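Local structure of alkyl hydroperoxide reductase, C subunit (Enterococcus faecalis, 5Y63) at residues Gln17-Asp29 against Lys104-Phe118. The protein probably reduces hydrogen peroxide and organic hydroperoxides to water and alcohols as a thiol-specific, ring-forming 2-Cys peroxiredoxin that protects the cell against oxidative stress. Numbering follows the deposited sequence.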
ATOM      1  N   GLN A  17      32.457   3.615   6.566  1.00 55.16           N
ATOM      2  CA  GLN A  17      31.335   3.019   7.286  1.00 56.71           C
ATOM      3  C   GLN A  17      31.842   2.381   8.572  1.00 57.33           C
ATOM      4  O   GLN A  17      32.808   1.619   8.554  1.00 56.31           O
ATOM      5  CB  GLN A  17      30.624   1.972   6.429  1.00 57.08           C
ATOM      6  CG  GLN A  17      29.881   2.543   5.229  1.00 58.44           C
ATOM      7  CD  GLN A  17      28.727   3.454   5.618  1.00 60.32           C
ATOM      8  OE1 GLN A  17      28.199   3.370   6.728  1.00 62.16           O
ATOM      9  NE2 GLN A  17      28.328   4.330   4.699  1.00 60.23           N
ATOM     10  N   LYS A  18      31.182   2.704   9.681  1.00 59.65           N
ATOM     11  CA  LYS A  18      31.547   2.180  10.997  1.00 60.85           C
ATOM     12  C   LYS A  18      31.201   0.700  11.114  1.00 59.53           C
ATOM     13  O   LYS A  18      30.208   0.247  10.544  1.00 59.14           O
ATOM     14  CB  LYS A  18      30.820   2.959  12.101  1.00 63.37           C
ATOM     15  CG  LYS A  18      31.397   4.337  12.384  1.00 65.41           C
ATOM     16  CD  LYS A  18      32.406   4.292  13.524  1.00 67.41           C
ATOM     17  CE  LYS A  18      33.140   5.614  13.717  1.00 69.47           C
ATOM     18  NZ  LYS A  18      32.281   6.823  13.575  1.00 71.44           N
ATOM     19  N   LEU A  19      32.018  -0.047  11.853  1.00 59.25           N
ATOM     20  CA  LEU A  19      31.697  -1.435  12.180  1.00 59.17           C
ATOM     21  C   LEU A  19      30.437  -1.496  13.037  1.00 59.45           C
ATOM     22  O   LEU A  19      30.302  -0.752  14.009  1.00 60.93           O
ATOM     23  CB  LEU A  19      32.840  -2.108  12.943  1.00 59.86           C
ATOM     24  CG  LEU A  19      34.151  -2.384  12.209  1.00 60.30           C
ATOM     25  CD1 LEU A  19      35.147  -3.020  13.169  1.00 60.90           C
ATOM     26  CD2 LEU A  19      33.937  -3.281  10.999  1.00 59.98           C
ATOM     27  N   PHE A  20      29.519  -2.379  12.664  1.00 58.19           N
ATOM     28  CA  PHE A  20      28.345  -2.678  13.484  1.00 58.72           C
ATOM     29  C   PHE A  20      28.720  -3.363  14.806  1.00 59.03           C
ATOM     30  O   PHE A  20      29.818  -3.910  14.949  1.00 57.18           O
ATOM     31  CB  PHE A  20      27.330  -3.525  12.694  1.00 58.19           C
ATOM     32  CG  PHE A  20      27.683  -4.996  12.581  1.00 57.33           C
ATOM     33  CD1 PHE A  20      28.841  -5.417  11.930  1.00 56.25           C
ATOM     34  CD2 PHE A  20      26.826  -5.963  13.092  1.00 57.75           C
ATOM     35  CE1 PHE A  20      29.145  -6.764  11.818  1.00 55.52           C
ATOM     36  CE2 PHE A  20      27.125  -7.311  12.978  1.00 57.14           C
ATOM     37  CZ  PHE A  20      28.286  -7.712  12.341  1.00 55.85           C
ATOM     38  N   ASP A  21      27.808  -3.305  15.773  1.00 60.71           N
ATOM     39  CA  ASP A  21      27.996  -3.981  17.053  1.00 61.65           C
ATOM     40  C   ASP A  21      27.834  -5.482  16.847  1.00 60.07           C
ATOM     41  O   ASP A  21      26.816  -5.939  16.330  1.00 59.50           O
ATOM     42  CB  ASP A  21      26.992  -3.476  18.094  1.00 64.10           C
ATOM     43  CG  ASP A  21      27.186  -4.120  19.463  1.00 66.32           C
ATOM     44  OD1 ASP A  21      28.282  -4.658  19.737  1.00 66.34           O
ATOM     45  OD2 ASP A  21      26.236  -4.083  20.272  1.00 69.61           O
ATOM     46  N   PHE A  22      28.848  -6.242  17.245  1.00 59.28           N
ATOM     47  CA  PHE A  22      28.829  -7.690  17.081  1.00 58.51           C
ATOM     48  C   PHE A  22      29.684  -8.361  18.143  1.00 59.65           C
ATOM     49  O   PHE A  22      30.539  -7.729  18.762  1.00 59.56           O
ATOM     50  CB  PHE A  22      29.335  -8.081  15.686  1.00 56.46           C
ATOM     51  CG  PHE A  22      30.834  -8.169  15.581  1.00 54.83           C
ATOM     52  CD1 PHE A  22      31.494  -9.361  15.856  1.00 54.17           C
ATOM     53  CD2 PHE A  22      31.586  -7.059  15.212  1.00 54.25           C
ATOM     54  CE1 PHE A  22      32.874  -9.444  15.769  1.00 53.16           C
ATOM     55  CE2 PHE A  22      32.968  -7.139  15.123  1.00 53.18           C
ATOM     56  CZ  PHE A  22      33.610  -8.333  15.400  1.00 52.78           C
ATOM     57  N   GLU A  23      29.439  -9.652  18.333  1.00 61.52           N
ATOM     58  CA  GLU A  23      30.263 -10.489  19.192  1.00 63.61           C
ATOM     59  C   GLU A  23      30.300 -11.887  18.590  1.00 61.63           C
ATOM     60  O   GLU A  23      29.290 -12.370  18.077  1.00 60.99           O
ATOM     61  CB  GLU A  23      29.700 -10.520  20.616  1.00 67.36           C
ATOM     62  CG  GLU A  23      30.659 -11.103  21.645  1.00 70.63           C
ATOM     63  CD  GLU A  23      30.246 -10.820  23.085  1.00 75.32           C
ATOM     64  OE1 GLU A  23      29.070 -10.460  23.330  1.00 77.28           O
ATOM     65  OE2 GLU A  23      31.105 -10.964  23.984  1.00 77.76           O
ATOM     66  N   CYS A  24      31.466 -12.526  18.633  1.00 61.00           N
ATOM     67  CA  CYS A  24      31.621 -13.864  18.065  1.00 60.29           C
ATOM     68  C   CYS A  24      32.760 -14.641  18.712  1.00 60.29           C
ATOM     69  O   CYS A  24      33.609 -14.073  19.399  1.00 60.18           O
ATOM     70  CB  CYS A  24      31.865 -13.772  16.560  1.00 59.32           C
ATOM     71  SG  CYS A  24      33.541 -13.273  16.104  1.00 58.41           S
ATOM     72  N   ASP A  25      32.767 -15.947  18.469  1.00 60.48           N
ATOM     73  CA  ASP A  25      33.820 -16.828  18.964  1.00 61.15           C
ATOM     74  C   ASP A  25      35.069 -16.703  18.104  1.00 60.91           C
ATOM     75  O   ASP A  25      34.988 -16.370  16.918  1.00 60.01           O
ATOM     76  CB  ASP A  25      33.345 -18.280  18.962  1.00 61.28           C
ATOM     77  CG  ASP A  25      32.156 -18.507  19.869  1.00 62.24           C
ATOM     78  OD1 ASP A  25      32.223 -18.107  21.050  1.00 63.83           O
ATOM     79  OD2 ASP A  25      31.155 -19.089  19.405  1.00 61.91           O
ATOM     80  N   ALA A  26      36.219 -16.983  18.713  1.00 61.99           N
ATOM     81  CA  ALA A  26      37.506 -16.926  18.022  1.00 62.17           C
ATOM     82  C   ALA A  26      38.440 -18.041  18.486  1.00 62.78           C
ATOM     83  O   ALA A  26      38.169 -18.729  19.470  1.00 61.52           O
ATOM     84  CB  ALA A  26      38.159 -15.570  18.243  1.00 62.16           C
ATOM     85  N   TYR A  27      39.533 -18.215  17.751  1.00 63.85           N
ATOM     86  CA  TYR A  27      40.593 -19.146  18.117  1.00 65.45           C
ATOM     87  C   TYR A  27      41.903 -18.375  18.103  1.00 65.28           C
ATOM     88  O   TYR A  27      42.264 -17.784  17.085  1.00 64.19           O
ATOM     89  CB  TYR A  27      40.645 -20.315  17.135  1.00 65.88           C
ATOM     90  CG  TYR A  27      41.781 -21.281  17.386  1.00 67.75           C
ATOM     91  CD1 TYR A  27      41.738 -22.174  18.455  1.00 68.84           C
ATOM     92  CD2 TYR A  27      42.897 -21.305  16.553  1.00 68.53           C
ATOM     93  CE1 TYR A  27      42.777 -23.062  18.688  1.00 70.11           C
ATOM     94  CE2 TYR A  27      43.940 -22.188  16.777  1.00 69.66           C
ATOM     95  CZ  TYR A  27      43.877 -23.064  17.844  1.00 70.89           C
ATOM     96  OH  TYR A  27      44.913 -23.944  18.065  1.00 72.85           O
ATOM     97  N   HIS A  28      42.605 -18.380  19.235  1.00 66.01           N
ATOM     98  CA  HIS A  28      43.760 -17.513  19.434  1.00 66.01           C
ATOM     99  C   HIS A  28      44.793 -18.200  20.324  1.00 69.02           C
ATOM    100  O   HIS A  28      44.550 -18.411  21.513  1.00 71.00           O
ATOM    101  CB  HIS A  28      43.301 -16.202  20.079  1.00 64.88           C
ATOM    102  CG  HIS A  28      44.268 -15.071  19.920  1.00 64.19           C
ATOM    103  ND1 HIS A  28      43.958 -13.775  20.270  1.00 63.66           N
ATOM    104  CD2 HIS A  28      45.529 -15.037  19.431  1.00 64.20           C
ATOM    105  CE1 HIS A  28      44.992 -12.993  20.018  1.00 63.99           C
ATOM    106  NE2 HIS A  28      45.958 -13.733  19.506  1.00 64.08           N
ATOM    107  N   ASP A  29      45.941 -18.546  19.742  1.00 70.87           N
ATOM    108  CA  ASP A  29      47.016 -19.229  20.468  1.00 73.87           C
ATOM    109  C   ASP A  29      46.505 -20.450  21.232  1.00 74.52           C
ATOM    110  O   ASP A  29      46.583 -20.507  22.460  1.00 75.80           O
ATOM    111  CB  ASP A  29      47.730 -18.262  21.421  1.00 76.09           C
ATOM    112  CG  ASP A  29      48.660 -17.314  20.698  1.00 77.12           C
ATOM    113  OD1 ASP A  29      49.687 -17.786  20.165  1.00 77.18           O
ATOM    114  OD2 ASP A  29      48.374 -16.099  20.672  1.00 78.69           O
ATOM    115  N   LYS A 104      49.639 -16.855  14.947  1.00 64.34           N
ATOM    116  CA  LYS A 104      49.532 -16.247  16.270  1.00 64.27           C
ATOM    117  C   LYS A 104      48.340 -15.299  16.382  1.00 61.27           C
ATOM    118  O   LYS A 104      47.911 -14.983  17.489  1.00 60.65           O
ATOM    119  CB  LYS A 104      50.823 -15.491  16.613  1.00 66.52           C
ATOM    120  CG  LYS A 104      52.035 -16.385  16.837  1.00 68.51           C
ATOM    121  CD  LYS A 104      51.907 -17.187  18.124  1.00 70.22           C
ATOM    122  CE  LYS A 104      53.190 -17.928  18.465  1.00 72.61           C
ATOM    123  NZ  LYS A 104      53.163 -18.474  19.851  1.00 73.98           N
ATOM    124  N   TYR A 105      47.812 -14.843  15.247  1.00 59.20           N
ATOM    125  CA  TYR A 105      46.684 -13.901  15.249  1.00 57.66           C
ATOM    126  C   TYR A 105      45.350 -14.611  15.517  1.00 56.05           C
ATOM    127  O   TYR A 105      45.255 -15.829  15.352  1.00 56.05           O
ATOM    128  CB  TYR A 105      46.630 -13.063  13.952  1.00 56.75           C
ATOM    129  CG  TYR A 105      46.696 -13.820  12.638  1.00 55.81           C
ATOM    130  CD1 TYR A 105      45.565 -14.429  12.100  1.00 54.64           C
ATOM    131  CD2 TYR A 105      47.882 -13.885  11.908  1.00 55.95           C
ATOM    132  CE1 TYR A 105      45.620 -15.104  10.890  1.00 53.97           C
ATOM    133  CE2 TYR A 105      47.947 -14.557  10.698  1.00 55.54           C
ATOM    134  CZ  TYR A 105      46.814 -15.166  10.193  1.00 54.50           C
ATOM    135  OH  TYR A 105      46.876 -15.836   8.992  1.00 53.29           O
ATOM    136  N   PRO A 106      44.327 -13.853  15.966  1.00 54.46           N
ATOM    137  CA  PRO A 106      43.022 -14.451  16.265  1.00 53.91           C
ATOM    138  C   PRO A 106      42.226 -14.840  15.017  1.00 52.68           C
ATOM    139  O   PRO A 106      42.045 -14.021  14.116  1.00 52.26           O
ATOM    140  CB  PRO A 106      42.293 -13.346  17.044  1.00 53.35           C
ATOM    141  CG  PRO A 106      42.955 -12.084  16.633  1.00 53.38           C
ATOM    142  CD  PRO A 106      44.388 -12.442  16.388  1.00 54.23           C
ATOM    143  N   MET A 107      41.759 -16.086  14.983  1.00 52.41           N
ATOM    144  CA  MET A 107      40.934 -16.588  13.890  1.00 52.12           C
ATOM    145  C   MET A 107      39.456 -16.533  14.276  1.00 51.91           C
ATOM    146  O   MET A 107      38.981 -17.356  15.067  1.00 51.79           O
ATOM    147  CB  MET A 107      41.328 -18.026  13.561  1.00 53.02           C
ATOM    148  CG  MET A 107      42.806 -18.217  13.274  1.00 54.09           C
ATOM    149  SD  MET A 107      43.178 -19.925  12.840  1.00 55.50           S
ATOM    150  CE  MET A 107      42.543 -19.991  11.165  1.00 54.59           C
ATOM    151  N   LEU A 108      38.734 -15.564  13.719  1.00 50.79           N
ATOM    152  CA  LEU A 108      37.318 -15.381  14.037  1.00 50.43           C
ATOM    153  C   LEU A 108      36.459 -16.435  13.348  1.00 49.95           C
ATOM    154  O   LEU A 108      36.713 -16.805  12.202  1.00 49.31           O
ATOM    155  CB  LEU A 108      36.838 -13.989  13.619  1.00 50.01           C
ATOM    156  CG  LEU A 108      37.575 -12.771  14.184  1.00 50.39           C
ATOM    157  CD1 LEU A 108      36.854 -11.496  13.769  1.00 50.16           C
ATOM    158  CD2 LEU A 108      37.708 -12.836  15.698  1.00 50.93           C
ATOM    159  N   ALA A 109      35.447 -16.916  14.064  1.00 50.18           N
ATOM    160  CA  ALA A 109      34.471 -17.844  13.513  1.00 50.26           C
ATOM    161  C   ALA A 109      33.211 -17.067  13.168  1.00 50.51           C
ATOM    162  O   ALA A 109      32.813 -16.160  13.905  1.00 51.46           O
ATOM    163  CB  ALA A 109      34.154 -18.936  14.521  1.00 51.16           C
ATOM    164  N   ASP A 110      32.582 -17.426  12.051  1.00 49.72           N
ATOM    165  CA  ASP A 110      31.365 -16.757  11.611  1.00 49.36           C
ATOM    166  C   ASP A 110      30.366 -17.744  11.002  1.00 49.01           C
ATOM    167  O   ASP A 110      30.025 -17.634   9.827  1.00 48.66           O
ATOM    168  CB  ASP A 110      31.717 -15.650  10.607  1.00 48.79           C
ATOM    169  CG  ASP A 110      30.530 -14.769  10.263  1.00 49.22           C
ATOM    170  OD1 ASP A 110      29.630 -14.606  11.115  1.00 49.53           O
ATOM    171  OD2 ASP A 110      30.497 -14.234   9.137  1.00 49.70           O
ATOM    172  N   PRO A 111      29.883 -18.711  11.805  1.00 49.47           N
ATOM    173  CA  PRO A 111      28.923 -19.671  11.257  1.00 50.06           C
ATOM    174  C   PRO A 111      27.556 -19.067  10.925  1.00 50.47           C
ATOM    175  O   PRO A 111      26.905 -19.524   9.990  1.00 50.03           O
ATOM    176  CB  PRO A 111      28.788 -20.722  12.373  1.00 50.85           C
ATOM    177  CG  PRO A 111      29.931 -20.480  13.300  1.00 50.46           C
ATOM    178  CD  PRO A 111      30.201 -19.014  13.210  1.00 50.21           C
ATOM    179  N   ASN A 112      27.122 -18.066  11.691  1.00 51.13           N
ATOM    180  CA  ASN A 112      25.844 -17.400  11.422  1.00 51.98           C
ATOM    181  C   ASN A 112      25.908 -16.448  10.229  1.00 51.07           C
ATOM    182  O   ASN A 112      24.879 -16.138   9.629  1.00 52.49           O
ATOM    183  CB  ASN A 112      25.303 -16.677  12.668  1.00 53.72           C
ATOM    184  CG  ASN A 112      26.219 -15.569  13.170  1.00 54.09           C
ATOM    185  OD1 ASN A 112      26.974 -14.964  12.407  1.00 54.90           O
ATOM    186  ND2 ASN A 112      26.143 -15.290  14.465  1.00 54.42           N
ATOM    187  N   GLY A 113      27.111 -15.984   9.899  1.00 49.77           N
ATOM    188  CA  GLY A 113      27.331 -15.158   8.711  1.00 49.60           C
ATOM    189  C   GLY A 113      27.183 -13.661   8.918  1.00 49.62           C
ATOM    190  O   GLY A 113      27.201 -12.901   7.953  1.00 49.23           O
ATOM    191  N   GLN A 114      27.057 -13.229  10.171  1.00 50.65           N
ATOM    192  CA  GLN A 114      26.850 -11.812  10.481  1.00 51.22           C
ATOM    193  C   GLN A 114      27.936 -10.921   9.862  1.00 50.13           C
ATOM    194  O   GLN A 114      27.626  -9.890   9.260  1.00 50.19           O
ATOM    195  CB  GLN A 114      26.758 -11.595  12.002  1.00 52.32           C
ATOM    196  CG  GLN A 114      28.063 -11.807  12.759  1.00 52.69           C
ATOM    197  CD  GLN A 114      27.906 -11.853  14.266  1.00 53.91           C
ATOM    198  OE1 GLN A 114      28.624 -12.588  14.946  1.00 54.40           O
ATOM    199  NE2 GLN A 114      26.980 -11.060  14.801  1.00 54.82           N
ATOM    200  N   LEU A 115      29.196 -11.337   9.995  1.00 48.89           N
ATOM    201  CA  LEU A 115      30.334 -10.572   9.471  1.00 48.25           C
ATOM    202  C   LEU A 115      30.333 -10.559   7.947  1.00 46.34           C
ATOM    203  O   LEU A 115      30.307  -9.494   7.329  1.00 45.63           O
ATOM    204  CB  LEU A 115      31.668 -11.145   9.984  1.00 48.61           C
ATOM    205  CG  LEU A 115      32.277 -10.585  11.278  1.00 49.49           C
ATOM    206  CD1 LEU A 115      31.255 -10.337  12.371  1.00 50.61           C
ATOM    207  CD2 LEU A 115      33.354 -11.526  11.795  1.00 49.84           C
ATOM    208  N   ALA A 116      30.348 -11.746   7.351  1.00 45.04           N
ATOM    209  CA  ALA A 116      30.370 -11.882   5.897  1.00 44.34           C
ATOM    210  C   ALA A 116      29.248 -11.086   5.226  1.00 44.14           C
ATOM    211  O   ALA A 116      29.469 -10.463   4.187  1.00 43.93           O
ATOM    212  CB  ALA A 116      30.288 -13.347   5.504  1.00 44.21           C
ATOM    213  N   ARG A 117      28.058 -11.104   5.826  1.00 43.85           N
ATOM    214  CA  ARG A 117      26.917 -10.347   5.308  1.00 44.10           C
ATOM    215  C   ARG A 117      27.058  -8.842   5.529  1.00 44.34           C
ATOM    216  O   ARG A 117      26.686  -8.050   4.657  1.00 44.40           O
ATOM    217  CB  ARG A 117      25.607 -10.841   5.927  1.00 44.83           C
ATOM    218  CG  ARG A 117      25.218 -12.241   5.485  1.00 45.30           C
ATOM    219  CD  ARG A 117      23.733 -12.502   5.651  1.00 46.33           C
ATOM    220  NE  ARG A 117      23.445 -13.937   5.687  1.00 47.09           N
ATOM    221  CZ  ARG A 117      23.478 -14.697   6.782  1.00 47.40           C
ATOM    222  NH1 ARG A 117      23.199 -15.993   6.687  1.00 47.76           N
ATOM    223  NH2 ARG A 117      23.784 -14.182   7.973  1.00 47.39           N
ATOM    224  N   PHE A 118      27.587  -8.446   6.686  1.00 44.28           N
ATOM    225  CA  PHE A 118      27.820  -7.027   6.963  1.00 44.12           C
ATOM    226  C   PHE A 118      28.806  -6.437   5.964  1.00 43.37           C
ATOM    227  O   PHE A 118      28.542  -5.396   5.367  1.00 44.34           O
ATOM    228  CB  PHE A 118      28.343  -6.799   8.387  1.00 44.04           C
ATOM    229  CG  PHE A 118      28.845  -5.399   8.617  1.00 43.63           C
ATOM    230  CD1 PHE A 118      27.955  -4.337   8.703  1.00 43.86           C
ATOM    231  CD2 PHE A 118      30.207  -5.139   8.716  1.00 43.12           C
ATOM    232  CE1 PHE A 118      28.410  -3.044   8.898  1.00 44.04           C
ATOM    233  CE2 PHE A 118      30.668  -3.848   8.910  1.00 43.24           C
ATOM    234  CZ  PHE A 118      29.769  -2.799   8.998  1.00 43.62           C
TER
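Tyr27 and Met107 are the antiparallel hydrogen-bonded pair where strand 23-28 meets strand 107-109. Met107 N donates to Tyr27 O over 2.7 Å in a nearly straight bond (N-H...O 176°). Tyr27 N returns a more bent one to Met107 O, 2.9 Å away, from above that carbonyl's plane. A third bond, Ala109 N to Asp25 O at 2.9 Å, extends the pairing past the non-hydrogen-bonded pair Ala26 and Leu108. On the face carrying Tyr27 and Met107, the thioether lies at the ring's edge, SD 4.0 Å from Tyr27 CD2, a Met-aromatic contact. Ala26 CB meets Leu108 CD2 on the other face.

At one end of the paired strands, Pro106 CD lies over a face of the His28 imidazole as a CH-pi contact, and Lys104 NZ makes a salt bridge with Asp29 OD1. Toward the other end, residues 19-22 pack against the start of helix 114-119. Leu115 CD1 sits over one face of the Phe22 ring, 3.9 Å from its centroid. Phe20 and Phe118 meet obliquely, their planes at 34°; Phe118 CG stands anti to the backbone N (chi1 169°), which lets the ring take Phe20 CD1 over one face.

Asp110 OD2 accepts from Ala116 N at 3.1 Å, and Asn112 OD1 forms an Asx turn with Gln114 N, tying the helix start to the preceding turn. Met107 lies about 8 Å, side chain to side chain, from Cys58, the predicted peroxidatic cysteine. Strand 107-109 also pairs in parallel with strand 77-83, so strand 23-28 joins the main sheet through it, an N-terminal extension consistent with the peroxiredoxin elaboration of the thioredoxin fold.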